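Uncharacterized protein (Pyrococcus furiosus, PDB 3IDU) is of unknown function, but the part described here is its CARDB domain, an all-beta unit that binds two manganese ions. Local coordinates at residues 90-95 and 114-119; 16-21 and 107-112; 38-43 and 75-80; 27-32 and 82-87. One frame throughout, in Å; residues are numbered along the deposited sequence.

Interaction 1: residues 90-95 and 114-119; sequences YRINAT and FDVSVV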
loop_
_atom_site.group_PDB
_atom_site.type_symbol
_atom_site.label_atom_id
_atom_site.label_comp_id
_atom_site.label_asym_id
_atom_site.label_seq_id
_atom_site.Cartn_x
_atom_site.Cartn_y
_atom_site.Cartn_z
ATOM N N TYR A 90 7.769 -3.061 -15.006
ATOM C CA TYR A 90 6.763 -2.156 -14.466
ATOM C C TYR A 90 6.995 -1.853 -12.988
ATOM O O TYR A 90 7.442 -2.714 -12.231
ATOM C CB TYR A 90 5.371 -2.766 -14.651
ATOM C CG TYR A 90 4.954 -2.936 -16.095
ATOM C CD1 TYR A 90 4.158 -1.984 -16.729
ATOM C CD2 TYR A 90 5.361 -4.049 -16.832
ATOM C CE1 TYR A 90 3.773 -2.133 -18.060
ATOM C CE2 TYR A 90 4.984 -4.210 -18.164
ATOM C CZ TYR A 90 4.190 -3.250 -18.771
ATOM O OH TYR A 90 3.812 -3.407 -20.087
ATOM N N ARG A 91 6.690 -0.622 -12.586
ATOM C CA ARG A 91 6.843 -0.201 -11.196
ATOM C C ARG A 91 5.471 0.044 -10.577
ATOM O O ARG A 91 4.705 0.882 -11.052
ATOM C CB ARG A 91 7.680 1.080 -11.115
ATOM C CG ARG A 91 7.764 1.676 -9.710
ATOM C CD ARG A 91 8.657 2.919 -9.658
ATOM N NE ARG A 91 10.051 2.626 -9.993
ATOM C CZ ARG A 91 10.554 2.631 -11.226
ATOM N NH1 ARG A 91 9.778 2.919 -12.262
ATOM N NH2 ARG A 91 11.836 2.350 -11.423
ATOM N N ILE A 92 5.153 -0.707 -9.528
ATOM C CA ILE A 92 3.874 -0.548 -8.847
ATOM C C ILE A 92 4.104 0.321 -7.614
ATOM O O ILE A 92 5.029 0.077 -6.842
ATOM C CB ILE A 92 3.284 -1.911 -8.373
ATOM C CG1 ILE A 92 2.925 -2.794 -9.574
ATOM C CG2 ILE A 92 2.000 -1.679 -7.579
ATOM C CD1 ILE A 92 4.085 -3.155 -10.460
ATOM N N ASN A 93 3.275 1.346 -7.448
ATOM C CA ASN A 93 3.375 2.220 -6.295
ATOM C C ASN A 93 2.057 2.163 -5.552
ATOM O O ASN A 93 0.996 2.040 -6.158
ATOM C CB ASN A 93 3.643 3.681 -6.698
ATOM C CG ASN A 93 5.100 3.946 -7.042
ATOM O OD1 ASN A 93 5.425 4.306 -8.171
ATOM N ND2 ASN A 93 5.982 3.776 -6.063
ATOM N N ALA A 94 2.132 2.235 -4.230
ATOM C CA ALA A 94 0.940 2.236 -3.404
ATOM C C ALA A 94 1.123 3.396 -2.441
ATOM O O ALA A 94 2.213 3.599 -1.906
ATOM C CB ALA A 94 0.812 0.923 -2.647
ATOM N N THR A 95 0.072 4.178 -2.242
ATOM C CA THR A 95 0.159 5.312 -1.334
ATOM C C THR A 95 -1.038 5.362 -0.404
ATOM O O THR A 95 -2.128 4.905 -0.748
ATOM C CB THR A 95 0.200 6.655 -2.095
ATOM O OG1 THR A 95 -1.086 6.915 -2.677
ATOM C CG2 THR A 95 1.244 6.613 -3.204
ATOM N N PHE A 114 7.083 -1.368 -5.696
ATOM C CA PHE A 114 7.225 -2.780 -6.005
ATOM C C PHE A 114 7.392 -2.933 -7.512
ATOM O O PHE A 114 6.548 -2.489 -8.291
ATOM C CB PHE A 114 5.986 -3.534 -5.512
ATOM C CG PHE A 114 6.151 -5.024 -5.468
ATOM C CD1 PHE A 114 6.079 -5.782 -6.631
ATOM C CD2 PHE A 114 6.396 -5.669 -4.258
ATOM C CE1 PHE A 114 6.249 -7.164 -6.595
ATOM C CE2 PHE A 114 6.568 -7.052 -4.209
ATOM C CZ PHE A 114 6.495 -7.801 -5.382
ATOM N N ASP A 115 8.495 -3.554 -7.912
ATOM C CA ASP A 115 8.800 -3.761 -9.320
ATOM C C ASP A 115 8.354 -5.136 -9.815
ATOM O O ASP A 115 8.584 -6.152 -9.157
ATOM C CB ASP A 115 10.301 -3.563 -9.534
ATOM C CG ASP A 115 10.734 -2.131 -9.272
ATOM O OD1 ASP A 115 11.761 -1.919 -8.591
ATOM O OD2 ASP A 115 10.040 -1.205 -9.750
ATOM N N VAL A 116 7.712 -5.155 -10.980
ATOM C CA VAL A 116 7.218 -6.393 -11.573
ATOM C C VAL A 116 7.719 -6.553 -13.003
ATOM O O VAL A 116 7.619 -5.631 -13.812
ATOM C CB VAL A 116 5.673 -6.424 -11.591
ATOM C CG1 VAL A 116 5.184 -7.701 -12.261
ATOM C CG2 VAL A 116 5.134 -6.332 -10.173
ATOM N N SER A 117 8.253 -7.727 -13.313
ATOM C CA SER A 117 8.756 -7.990 -14.654
ATOM C C SER A 117 7.768 -8.838 -15.451
ATOM O O SER A 117 7.569 -10.017 -15.153
ATOM C CB SER A 117 10.107 -8.704 -14.581
ATOM O OG SER A 117 10.635 -8.918 -15.877
ATOM N N VAL A 118 7.147 -8.228 -16.457
ATOM C CA VAL A 118 6.187 -8.928 -17.305
ATOM C C VAL A 118 6.912 -9.525 -18.505
ATOM O O VAL A 118 7.575 -8.811 -19.255
ATOM C CB VAL A 118 5.080 -7.976 -17.815
ATOM C CG1 VAL A 118 4.090 -8.743 -18.682
ATOM C CG2 VAL A 118 4.364 -7.335 -16.637
ATOM N N VAL A 119 6.784 -10.835 -18.682
ATOM C CA VAL A 119 7.443 -11.521 -19.787
ATOM C C VAL A 119 6.451 -12.316 -20.631
ATOM O O VAL A 119 5.723 -13.163 -20.116
ATOM C CB VAL A 119 8.528 -12.481 -19.265
ATOM C CG1 VAL A 119 9.332 -13.041 -20.427
ATOM C CG2 VAL A 119 9.433 -11.751 -18.283
#
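Tyr-90 and Val-118 cross obliquely where strands 88-96 and 111-118 run antiparallel in the larger sheet. With CG of Tyr-90 anti to its carbonyl carbon (chi1 -64°), CD2 of the ring comes to 3.4 Å from CG2 of Val-118. Trp-82 meets the same ring edge-to-face. Ile-92 crosses Val-116 at a slant, and its CD1 presses to 3.4 Å from CG2 of Val-116, closer than two methyl groups normally come. Phe-114 turns its ring away from Ile-92 because CG stands anti to the backbone N, so these two side chains meet only loosely, at their CB atoms; CG2 of Val-116 lies in plane at the ring edge. An alanine in place of Tyr-90 would remove the ring that meets Val-118 and Trp-82 and the hydroxyl's weak bond to O of Gln-86, and would probably loosen packing here.

The opposite sheet face carries Arg-91 and Asp-115, side by side and pointing the same way. OD2 of Asp-115 lies over a face of the guanidinium, a long 3.8 Å from NE of Arg-91. Directional strength comes from the backbone, where Tyr-90 pairs reciprocally with Val-116 and Ile-92 with Phe-114; the ion pair is probably a weak, non-directional addition.

Interaction 2: residues 16-21 and 107-112; sequences FPDLTV and ENNNVA. With MN (manganese (II) ion), chain C; MN (manganese (II) ion), chain D.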
loop_
_atom_site.group_PDB
_atom_site.type_symbol
_atom_site.label_atom_id
_atom_site.label_comp_id
_atom_site.label_asym_id
_atom_site.label_seq_id
_atom_site.Cartn_x
_atom_site.Cartn_y
_atom_site.Cartn_z
ATOM N N PHE A 16 -0.734 9.603 18.293
ATOM C CA PHE A 16 -0.868 9.842 16.852
ATOM C C PHE A 16 -1.015 8.579 16.032
ATOM O O PHE A 16 -0.490 7.527 16.393
ATOM C CB PHE A 16 0.363 10.549 16.274
ATOM C CG PHE A 16 0.686 11.856 16.916
ATOM C CD1 PHE A 16 1.494 11.909 18.046
ATOM C CD2 PHE A 16 0.214 13.040 16.368
ATOM C CE1 PHE A 16 1.832 13.128 18.623
ATOM C CE2 PHE A 16 0.543 14.264 16.934
ATOM C CZ PHE A 16 1.356 14.311 18.066
ATOM N N PRO A 17 -1.736 8.666 14.908
ATOM C CA PRO A 17 -1.850 7.451 14.109
ATOM C C PRO A 17 -0.585 7.436 13.247
ATOM O O PRO A 17 0.195 8.387 13.280
ATOM C CB PRO A 17 -3.116 7.700 13.278
ATOM C CG PRO A 17 -3.101 9.186 13.073
ATOM C CD PRO A 17 -2.649 9.720 14.431
ATOM N N ASP A 18 -0.349 6.349 12.525
ATOM C CA ASP A 18 0.778 6.295 11.600
ATOM C C ASP A 18 0.443 5.284 10.533
ATOM O O ASP A 18 0.522 4.075 10.741
ATOM C CB ASP A 18 2.114 5.913 12.247
ATOM C CG ASP A 18 3.270 6.010 11.249
ATOM O OD1 ASP A 18 3.016 6.473 10.117
ATOM O OD2 ASP A 18 4.420 5.639 11.574
ATOM N N LEU A 19 0.056 5.808 9.386
ATOM C CA LEU A 19 -0.320 4.992 8.256
ATOM C C LEU A 19 0.891 4.534 7.467
ATOM O O LEU A 19 1.827 5.295 7.255
ATOM C CB LEU A 19 -1.241 5.803 7.355
ATOM C CG LEU A 19 -2.523 6.261 8.041
ATOM C CD1 LEU A 19 -3.184 7.372 7.238
ATOM C CD2 LEU A 19 -3.460 5.069 8.185
ATOM N N THR A 20 0.863 3.283 7.028
ATOM C CA THR A 20 1.952 2.741 6.235
ATOM C C THR A 20 1.363 1.788 5.202
ATOM O O THR A 20 0.251 1.289 5.373
ATOM C CB THR A 20 2.965 1.976 7.110
ATOM O OG1 THR A 20 4.183 1.795 6.373
ATOM C CG2 THR A 20 2.413 0.617 7.492
ATOM N N VAL A 21 2.107 1.538 4.133
ATOM C CA VAL A 21 1.647 0.636 3.082
ATOM C C VAL A 21 2.773 -0.251 2.569
ATOM O O VAL A 21 3.942 0.138 2.566
ATOM C CB VAL A 21 1.070 1.408 1.874
ATOM C CG1 VAL A 21 -0.231 2.082 2.252
ATOM C CG2 VAL A 21 2.083 2.429 1.380
ATOM N N GLU A 107 5.269 10.754 7.956
ATOM C CA GLU A 107 4.592 10.971 6.676
ATOM C C GLU A 107 5.470 10.425 5.551
ATOM O O GLU A 107 5.091 10.455 4.376
ATOM C CB GLU A 107 4.340 12.470 6.437
ATOM C CG GLU A 107 3.805 13.256 7.639
ATOM C CD GLU A 107 2.393 12.870 8.056
ATOM O OE1 GLU A 107 1.933 13.360 9.118
ATOM O OE2 GLU A 107 1.741 12.089 7.328
ATOM N N ASN A 108 6.639 9.907 5.917
ATOM C CA ASN A 108 7.574 9.392 4.932
ATOM C C ASN A 108 7.565 7.874 4.742
ATOM O O ASN A 108 8.415 7.329 4.041
ATOM C CB ASN A 108 8.990 9.884 5.267
ATOM C CG ASN A 108 9.058 11.400 5.416
ATOM O OD1 ASN A 108 9.186 11.929 6.528
ATOM N ND2 ASN A 108 8.947 12.108 4.294
ATOM N N ASN A 109 6.601 7.194 5.357
ATOM C CA ASN A 109 6.481 5.745 5.211
ATOM C C ASN A 109 5.099 5.444 4.633
ATOM O O ASN A 109 4.541 4.360 4.823
ATOM C CB ASN A 109 6.661 5.038 6.565
ATOM C CG ASN A 109 5.630 5.466 7.602
ATOM O OD1 ASN A 109 4.870 6.406 7.385
ATOM N ND2 ASN A 109 5.614 4.779 8.743
ATOM N N ASN A 110 4.565 6.420 3.906
ATOM C CA ASN A 110 3.241 6.313 3.305
ATOM C C ASN A 110 3.276 5.892 1.844
ATOM O O ASN A 110 2.244 5.896 1.177
ATOM C CB ASN A 110 2.509 7.651 3.430
ATOM C CG ASN A 110 2.094 7.958 4.850
ATOM O OD1 ASN A 110 2.887 7.839 5.780
ATOM N ND2 ASN A 110 0.846 8.367 5.024
ATOM N N VAL A 111 4.451 5.526 1.341
ATOM C CA VAL A 111 4.574 5.118 -0.055
ATOM C C VAL A 111 5.337 3.805 -0.207
ATOM O O VAL A 111 6.400 3.623 0.389
ATOM C CB VAL A 111 5.299 6.201 -0.882
ATOM C CG1 VAL A 111 5.430 5.749 -2.328
ATOM C CG2 VAL A 111 4.537 7.516 -0.804
ATOM N N ALA A 112 4.782 2.902 -1.011
ATOM C CA ALA A 112 5.393 1.607 -1.280
ATOM C C ALA A 112 5.793 1.533 -2.752
ATOM O O ALA A 112 5.141 2.123 -3.621
ATOM C CB ALA A 112 4.415 0.482 -0.951
HETATM MN MN MN C . 2.884 7.168 7.882
HETATM MN MN MN D . -0.478 11.910 6.687
HETATM O O HOH W 1 0.259 11.643 4.490
#
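The carboxylate of Asp-18 and the amide of Asn-109 meet tip to tip, their planes 32° apart. ND2 of Asn-109 donates close to its own amide plane and reaches OD2 of Asp-18 from above the carboxylate plane at 3.2 Å; a second bond, to OD1 of Asp-18, is weak. The other corner of each group turns to the same manganese ion (chain C): OD1 of Asp-18 binds it at 2.3 Å and OD1 of Asn-109 at 2.2 Å. Asn-109 holds CG between the backbone N and the carbonyl carbon (chi1 60°), the crowded position, from which the amide reaches both the metal and Asp-18. The amide of Asn-110 adds OD1, 2.2 Å from this manganese, while its ND2 is hydrogen-bonded to Val-96. The backbone O of Leu-19 and of Asn-106 and OE1 of Glu-104 complete six oxygen ligands.

Next along the strand, OG1 of Thr-20, anti to its backbone N, donates to O of Asn-109 at 3.0 Å, in the carbonyl plane. A valine in place of Thr-20 would remove this donor and would probably loosen the backbone that presents Asn-109. CG2 of Val-21 packs on CB of Ala-112, 3.8 Å away.

Glu-107 serves the second manganese (chain D) through OE2, with a water, Asp-97, Asn-100, the backbone O of Val-102 and Glu-104, whose carboxylate links both ions into a dinuclear manganese site. Ligand oxygens as close as OD1 of Asn-109 and OD1 of Asn-110, 2.9 Å apart, would repel one another; the cation probably offsets that and so ties the loop to strand 19-24.

Interaction 3: residues 38-43 and 75-80; sequences EVHVKN and EKVLTF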
loop_
_atom_site.group_PDB
_atom_site.type_symbol
_atom_site.label_atom_id
_atom_site.label_comp_id
_atom_site.label_asym_id
_atom_site.label_seq_id
_atom_site.Cartn_x
_atom_site.Cartn_y
_atom_site.Cartn_z
ATOM N N GLU A 38 -1.469 -7.878 -3.220
ATOM C CA GLU A 38 -2.080 -7.459 -1.971
ATOM C C GLU A 38 -1.435 -6.180 -1.470
ATOM O O GLU A 38 -0.213 -6.030 -1.498
ATOM C CB GLU A 38 -1.933 -8.540 -0.896
ATOM C CG GLU A 38 -2.454 -9.909 -1.301
ATOM C CD GLU A 38 -2.441 -10.894 -0.150
ATOM O OE1 GLU A 38 -1.406 -10.986 0.544
ATOM O OE2 GLU A 38 -3.463 -11.583 0.057
ATOM N N VAL A 39 -2.272 -5.252 -1.026
ATOM C CA VAL A 39 -1.783 -4.001 -0.479
ATOM C C VAL A 39 -2.057 -4.091 1.018
ATOM O O VAL A 39 -3.208 -4.184 1.437
ATOM C CB VAL A 39 -2.528 -2.789 -1.074
ATOM C CG1 VAL A 39 -2.022 -1.509 -0.427
ATOM C CG2 VAL A 39 -2.308 -2.735 -2.591
ATOM N N HIS A 40 -0.991 -4.107 1.812
ATOM C CA HIS A 40 -1.111 -4.184 3.262
ATOM C C HIS A 40 -1.042 -2.775 3.843
ATOM O O HIS A 40 0.008 -2.138 3.814
ATOM C CB HIS A 40 0.017 -5.043 3.845
ATOM C CG HIS A 40 -0.076 -6.492 3.477
ATOM N ND1 HIS A 40 -0.174 -7.494 4.417
ATOM C CD2 HIS A 40 -0.121 -7.104 2.269
ATOM C CE1 HIS A 40 -0.278 -8.661 3.805
ATOM N NE2 HIS A 40 -0.249 -8.452 2.502
ATOM N N VAL A 41 -2.169 -2.288 4.356
ATOM C CA VAL A 41 -2.226 -0.948 4.938
ATOM C C VAL A 41 -2.346 -1.098 6.451
ATOM O O VAL A 41 -3.209 -1.825 6.947
ATOM C CB VAL A 41 -3.423 -0.142 4.363
ATOM C CG1 VAL A 41 -4.739 -0.797 4.755
ATOM C CG2 VAL A 41 -3.370 1.299 4.847
ATOM N N LYS A 42 -1.470 -0.419 7.188
ATOM C CA LYS A 42 -1.487 -0.527 8.639
ATOM C C LYS A 42 -1.487 0.820 9.338
ATOM O O LYS A 42 -1.059 1.827 8.774
ATOM C CB LYS A 42 -0.263 -1.324 9.104
ATOM C CG LYS A 42 0.009 -2.558 8.252
ATOM C CD LYS A 42 1.362 -3.191 8.536
ATOM C CE LYS A 42 1.362 -3.970 9.840
ATOM N NZ LYS A 42 2.613 -4.783 9.996
ATOM N N ASN A 43 -1.994 0.827 10.564
ATOM C CA ASN A 43 -1.989 2.022 11.392
ATOM C C ASN A 43 -1.153 1.597 12.586
ATOM O O ASN A 43 -1.623 0.852 13.441
ATOM C CB ASN A 43 -3.389 2.404 11.871
ATOM C CG ASN A 43 -3.371 3.622 12.779
ATOM O OD1 ASN A 43 -2.321 4.231 13.001
ATOM N ND2 ASN A 43 -4.539 3.990 13.302
ATOM N N GLU A 75 -4.530 -3.537 10.852
ATOM C CA GLU A 75 -3.999 -3.755 9.517
ATOM C C GLU A 75 -5.087 -4.328 8.634
ATOM O O GLU A 75 -5.921 -5.112 9.090
ATOM C CB GLU A 75 -2.819 -4.735 9.552
ATOM C CG GLU A 75 -2.251 -5.055 8.170
ATOM C CD GLU A 75 -1.115 -6.064 8.204
ATOM O OE1 GLU A 75 -0.563 -6.368 7.124
ATOM O OE2 GLU A 75 -0.770 -6.555 9.302
ATOM N N LYS A 76 -5.093 -3.918 7.375
ATOM C CA LYS A 76 -6.064 -4.437 6.426
ATOM C C LYS A 76 -5.340 -4.824 5.152
ATOM O O LYS A 76 -4.352 -4.193 4.767
ATOM C CB LYS A 76 -7.149 -3.399 6.129
ATOM C CG LYS A 76 -8.164 -3.245 7.248
ATOM C CD LYS A 76 -9.258 -2.235 6.912
ATOM C CE LYS A 76 -10.307 -2.208 8.018
ATOM N NZ LYS A 76 -11.362 -1.180 7.806
ATOM N N VAL A 77 -5.825 -5.885 4.517
ATOM C CA VAL A 77 -5.241 -6.367 3.282
ATOM C C VAL A 77 -6.206 -6.067 2.149
ATOM O O VAL A 77 -7.330 -6.574 2.113
ATOM C CB VAL A 77 -4.969 -7.892 3.335
ATOM C CG1 VAL A 77 -4.339 -8.356 2.025
ATOM C CG2 VAL A 77 -4.046 -8.211 4.501
ATOM N N LEU A 78 -5.765 -5.205 1.244
ATOM C CA LEU A 78 -6.561 -4.814 0.092
ATOM C C LEU A 78 -6.034 -5.622 -1.078
ATOM O O LEU A 78 -4.832 -5.850 -1.187
ATOM C CB LEU A 78 -6.379 -3.324 -0.187
ATOM C CG LEU A 78 -6.610 -2.382 0.997
ATOM C CD1 LEU A 78 -6.444 -0.948 0.522
ATOM C CD2 LEU A 78 -8.000 -2.600 1.575
ATOM N N THR A 79 -6.921 -6.065 -1.954
ATOM C CA THR A 79 -6.472 -6.854 -3.083
ATOM C C THR A 79 -6.871 -6.245 -4.411
ATOM O O THR A 79 -7.807 -5.449 -4.493
ATOM C CB THR A 79 -7.045 -8.280 -3.024
ATOM O OG1 THR A 79 -8.474 -8.216 -3.083
ATOM C CG2 THR A 79 -6.621 -8.971 -1.738
ATOM N N PHE A 80 -6.137 -6.613 -5.448
ATOM C CA PHE A 80 -6.431 -6.151 -6.795
ATOM C C PHE A 80 -5.772 -7.102 -7.778
ATOM O O PHE A 80 -4.653 -7.573 -7.552
ATOM C CB PHE A 80 -5.940 -4.709 -7.021
ATOM C CG PHE A 80 -4.441 -4.561 -7.059
ATOM C CD1 PHE A 80 -3.720 -4.327 -5.890
ATOM C CD2 PHE A 80 -3.751 -4.639 -8.269
ATOM C CE1 PHE A 80 -2.334 -4.170 -5.925
ATOM C CE2 PHE A 80 -2.366 -4.485 -8.316
ATOM C CZ PHE A 80 -1.655 -4.249 -7.142
HETATM O O HOH W 2 1.411 -7.753 6.737
#
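Backbone hydrogen bonds form the first class of contact between strands 35-43 and 75-82, antiparallel neighbours in the smaller sheet. Val-39 with Leu-78 and Val-41 with Lys-76 are hydrogen-bonded pairs, and the shortest of these backbone bonds runs from N of Val-39 to O of Leu-78 at 2.6 Å.

Apolar packing occupies the face of Val-39, Val-41 and Leu-78, which also meets side chains of strand 49-58 in the other sheet. CG2 of Val-39 lies near the ring plane of Phe-80, 3.6 Å from CE1 at the edge.

Polar contacts gather on the other face. ND1 of His-40 donates to OE1 of Glu-75 at 3.0 Å, within the imidazole plane and nearly along the C-O axis, although the ring and carboxylate planes stand 54° apart. A water also donates to this OE1. NE2 of His-40 makes a weak bond to OE1 of Glu-38. Lys-42 lies alongside Glu-75, forming a long salt bridge, NZ 3.9 Å from OE2 of Glu-75.

A CH-pi contact joins the same face: CG2 of Val-77 sits over the His-40 ring, 4.1 Å from its centroid.

With both ring nitrogens directed at carboxylates, His-40 is likely to be biased toward its protonated, cationic form.

Interaction 4: residues 27-32 and 82-87; sequences DVVGVN and WTPTQE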
loop_
_atom_site.group_PDB
_atom_site.type_symbol
_atom_site.label_atom_id
_atom_site.label_comp_id
_atom_site.label_asym_id
_atom_site.label_seq_id
_atom_site.Cartn_x
_atom_site.Cartn_y
_atom_site.Cartn_z
ATOM N N ASP A 27 6.719 -10.948 -8.429
ATOM C CA ASP A 27 7.639 -9.958 -8.967
ATOM C C ASP A 27 7.914 -10.254 -10.440
ATOM O O ASP A 27 8.627 -9.512 -11.118
ATOM C CB ASP A 27 8.948 -9.960 -8.169
ATOM C CG ASP A 27 9.603 -11.328 -8.113
ATOM O OD1 ASP A 27 8.936 -12.295 -7.688
ATOM O OD2 ASP A 27 10.789 -11.439 -8.489
ATOM N N VAL A 28 7.333 -11.347 -10.924
ATOM C CA VAL A 28 7.484 -11.759 -12.313
ATOM C C VAL A 28 6.166 -12.355 -12.787
ATOM O O VAL A 28 5.673 -13.321 -12.209
ATOM C CB VAL A 28 8.593 -12.819 -12.467
ATOM C CG1 VAL A 28 8.741 -13.201 -13.930
ATOM C CG2 VAL A 28 9.908 -12.281 -11.923
ATOM N N VAL A 29 5.596 -11.769 -13.835
ATOM C CA VAL A 29 4.329 -12.244 -14.379
ATOM C C VAL A 29 4.383 -12.383 -15.896
ATOM O O VAL A 29 5.193 -11.736 -16.560
ATOM C CB VAL A 29 3.171 -11.288 -14.014
ATOM C CG1 VAL A 29 2.966 -11.265 -12.508
ATOM C CG2 VAL A 29 3.474 -9.892 -14.528
ATOM N N GLY A 30 3.513 -13.230 -16.438
ATOM C CA GLY A 30 3.475 -13.438 -17.875
ATOM C C GLY A 30 2.381 -12.635 -18.554
ATOM O O GLY A 30 1.291 -12.463 -18.004
ATOM N N VAL A 31 2.667 -12.145 -19.755
ATOM C CA VAL A 31 1.699 -11.354 -20.502
ATOM C C VAL A 31 0.349 -12.068 -20.605
ATOM O O VAL A 31 0.284 -13.283 -20.799
ATOM C CB VAL A 31 2.221 -11.041 -21.925
ATOM C CG1 VAL A 31 2.463 -12.335 -22.691
ATOM C CG2 VAL A 31 1.224 -10.162 -22.663
ATOM N N ASN A 32 -0.724 -11.298 -20.456
ATOM C CA ASN A 32 -2.086 -11.820 -20.538
ATOM C C ASN A 32 -2.376 -12.899 -19.500
ATOM O O ASN A 32 -3.180 -13.804 -19.739
ATOM C CB ASN A 32 -2.355 -12.364 -21.942
ATOM C CG ASN A 32 -2.131 -11.321 -23.021
ATOM O OD1 ASN A 32 -2.735 -10.247 -22.997
ATOM N ND2 ASN A 32 -1.260 -11.632 -23.975
ATOM N N TRP A 82 -4.392 -7.993 -11.698
ATOM C CA TRP A 82 -3.790 -7.299 -12.821
ATOM C C TRP A 82 -3.367 -8.276 -13.907
ATOM O O TRP A 82 -2.557 -9.176 -13.672
ATOM C CB TRP A 82 -2.580 -6.486 -12.359
ATOM C CG TRP A 82 -1.877 -5.771 -13.477
ATOM C CD1 TRP A 82 -2.458 -5.079 -14.504
ATOM C CD2 TRP A 82 -0.464 -5.634 -13.651
ATOM N NE1 TRP A 82 -1.491 -4.518 -15.305
ATOM C CE2 TRP A 82 -0.257 -4.843 -14.805
ATOM C CE3 TRP A 82 0.652 -6.103 -12.945
ATOM C CZ2 TRP A 82 1.018 -4.508 -15.266
ATOM C CZ3 TRP A 82 1.922 -5.769 -13.402
ATOM C CH2 TRP A 82 2.093 -4.978 -14.555
ATOM N N THR A 83 -3.924 -8.087 -15.098
ATOM C CA THR A 83 -3.609 -8.932 -16.238
ATOM C C THR A 83 -2.874 -8.085 -17.271
ATOM O O THR A 83 -3.503 -7.412 -18.091
ATOM C CB THR A 83 -4.889 -9.501 -16.879
ATOM O OG1 THR A 83 -5.694 -10.123 -15.868
ATOM C CG2 THR A 83 -4.534 -10.535 -17.937
ATOM N N PRO A 84 -1.528 -8.090 -17.228
ATOM C CA PRO A 84 -0.675 -7.330 -18.149
ATOM C C PRO A 84 -0.951 -7.678 -19.607
ATOM O O PRO A 84 -1.258 -8.828 -19.928
ATOM C CB PRO A 84 0.737 -7.743 -17.738
ATOM C CG PRO A 84 0.596 -8.047 -16.296
ATOM C CD PRO A 84 -0.709 -8.798 -16.229
ATOM N N THR A 85 -0.827 -6.682 -20.481
ATOM C CA THR A 85 -1.058 -6.860 -21.913
ATOM C C THR A 85 0.246 -6.759 -22.704
ATOM O O THR A 85 0.341 -7.262 -23.825
ATOM C CB THR A 85 -2.021 -5.791 -22.455
ATOM O OG1 THR A 85 -1.457 -4.492 -22.239
ATOM C CG2 THR A 85 -3.368 -5.874 -21.753
ATOM N N GLN A 86 1.245 -6.104 -22.119
ATOM C CA GLN A 86 2.547 -5.928 -22.762
ATOM C C GLN A 86 3.662 -6.328 -21.800
ATOM O O GLN A 86 3.478 -6.301 -20.584
ATOM C CB GLN A 86 2.744 -4.465 -23.176
ATOM C CG GLN A 86 1.784 -3.959 -24.244
ATOM C CD GLN A 86 2.020 -4.604 -25.598
ATOM O OE1 GLN A 86 1.854 -5.814 -25.759
ATOM N NE2 GLN A 86 2.412 -3.797 -26.580
ATOM N N GLU A 87 4.821 -6.691 -22.344
ATOM C CA GLU A 87 5.951 -7.086 -21.509
ATOM C C GLU A 87 6.797 -5.877 -21.132
ATOM O O GLU A 87 6.629 -4.792 -21.689
ATOM C CB GLU A 87 6.833 -8.104 -22.235
ATOM C CG GLU A 87 7.519 -7.557 -23.474
ATOM C CD GLU A 87 8.611 -8.475 -23.990
ATOM O OE1 GLU A 87 9.201 -8.164 -25.046
ATOM O OE2 GLU A 87 8.882 -9.506 -23.337
HETATM O O HOH W 3 -1.347 -8.689 -25.287
#
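This is a surface contact between two loops of an E-set beta sandwich, far from the manganese sites. Segment 27-32 carries the short edge strand 28-29 of the larger sheet, and segment 82-87 contains the turn that leads from strand 75-82 of the smaller sheet to strand 88-96 of the larger one. The touching parts run almost at right angles, 89° apart, so contact is made at a few points and not along a ladder.

The apolar point is Pro-84. Its CG sits centrally above one face of the Trp-82 ring, 3.5 Å from the ring plane, and lies 3.8 Å from CG2 of Val-29, which crosses the proline at about a right angle. Val-118 packs against Val-29, Trp-82 and Pro-84, joining this small cluster to the sheet.

The polar point is a backbone bond: N of Asn-32 donates to O of Pro-84 at 2.6 Å, approaching from above the carbonyl plane (26° out of it). Positive phi and psi place Asn-32 in the left-handed region, and CG2 of Thr-83 packs against its backbone, 3.6 Å from C of Asn-32. On the neighbouring residue, CG2 of Val-31, anti to the backbone N, comes to 3.2 Å from O of Thr-85. That same carbonyl is reached by a bridging water, which donates to O of Thr-85 at 2.7 Å and to OD1 of Asn-32 at 3.1 Å.

Overall arrangement
The chemistry of the four contacts varies with their place in the fold. Interactions 1 and 3 are partly buried strand pairs, one in each sheet, with backbone ladders, one mainly apolar face and one mainly polar. Interaction 2 is the most buried and relies on metal coordination where strand regularity ends; it shares strand 111-118 with interaction 1, and it joins interaction 3 through neighbouring strands 19-24 and 35-43. Interaction 4, at the other end of the domain, is a surface meeting of loops held by one direct hydrogen bond, a water and a few apolar atoms. It adjoins interaction 1, since strand 28-29 flanks strand 111-118, which runs between the metal end and the loop end.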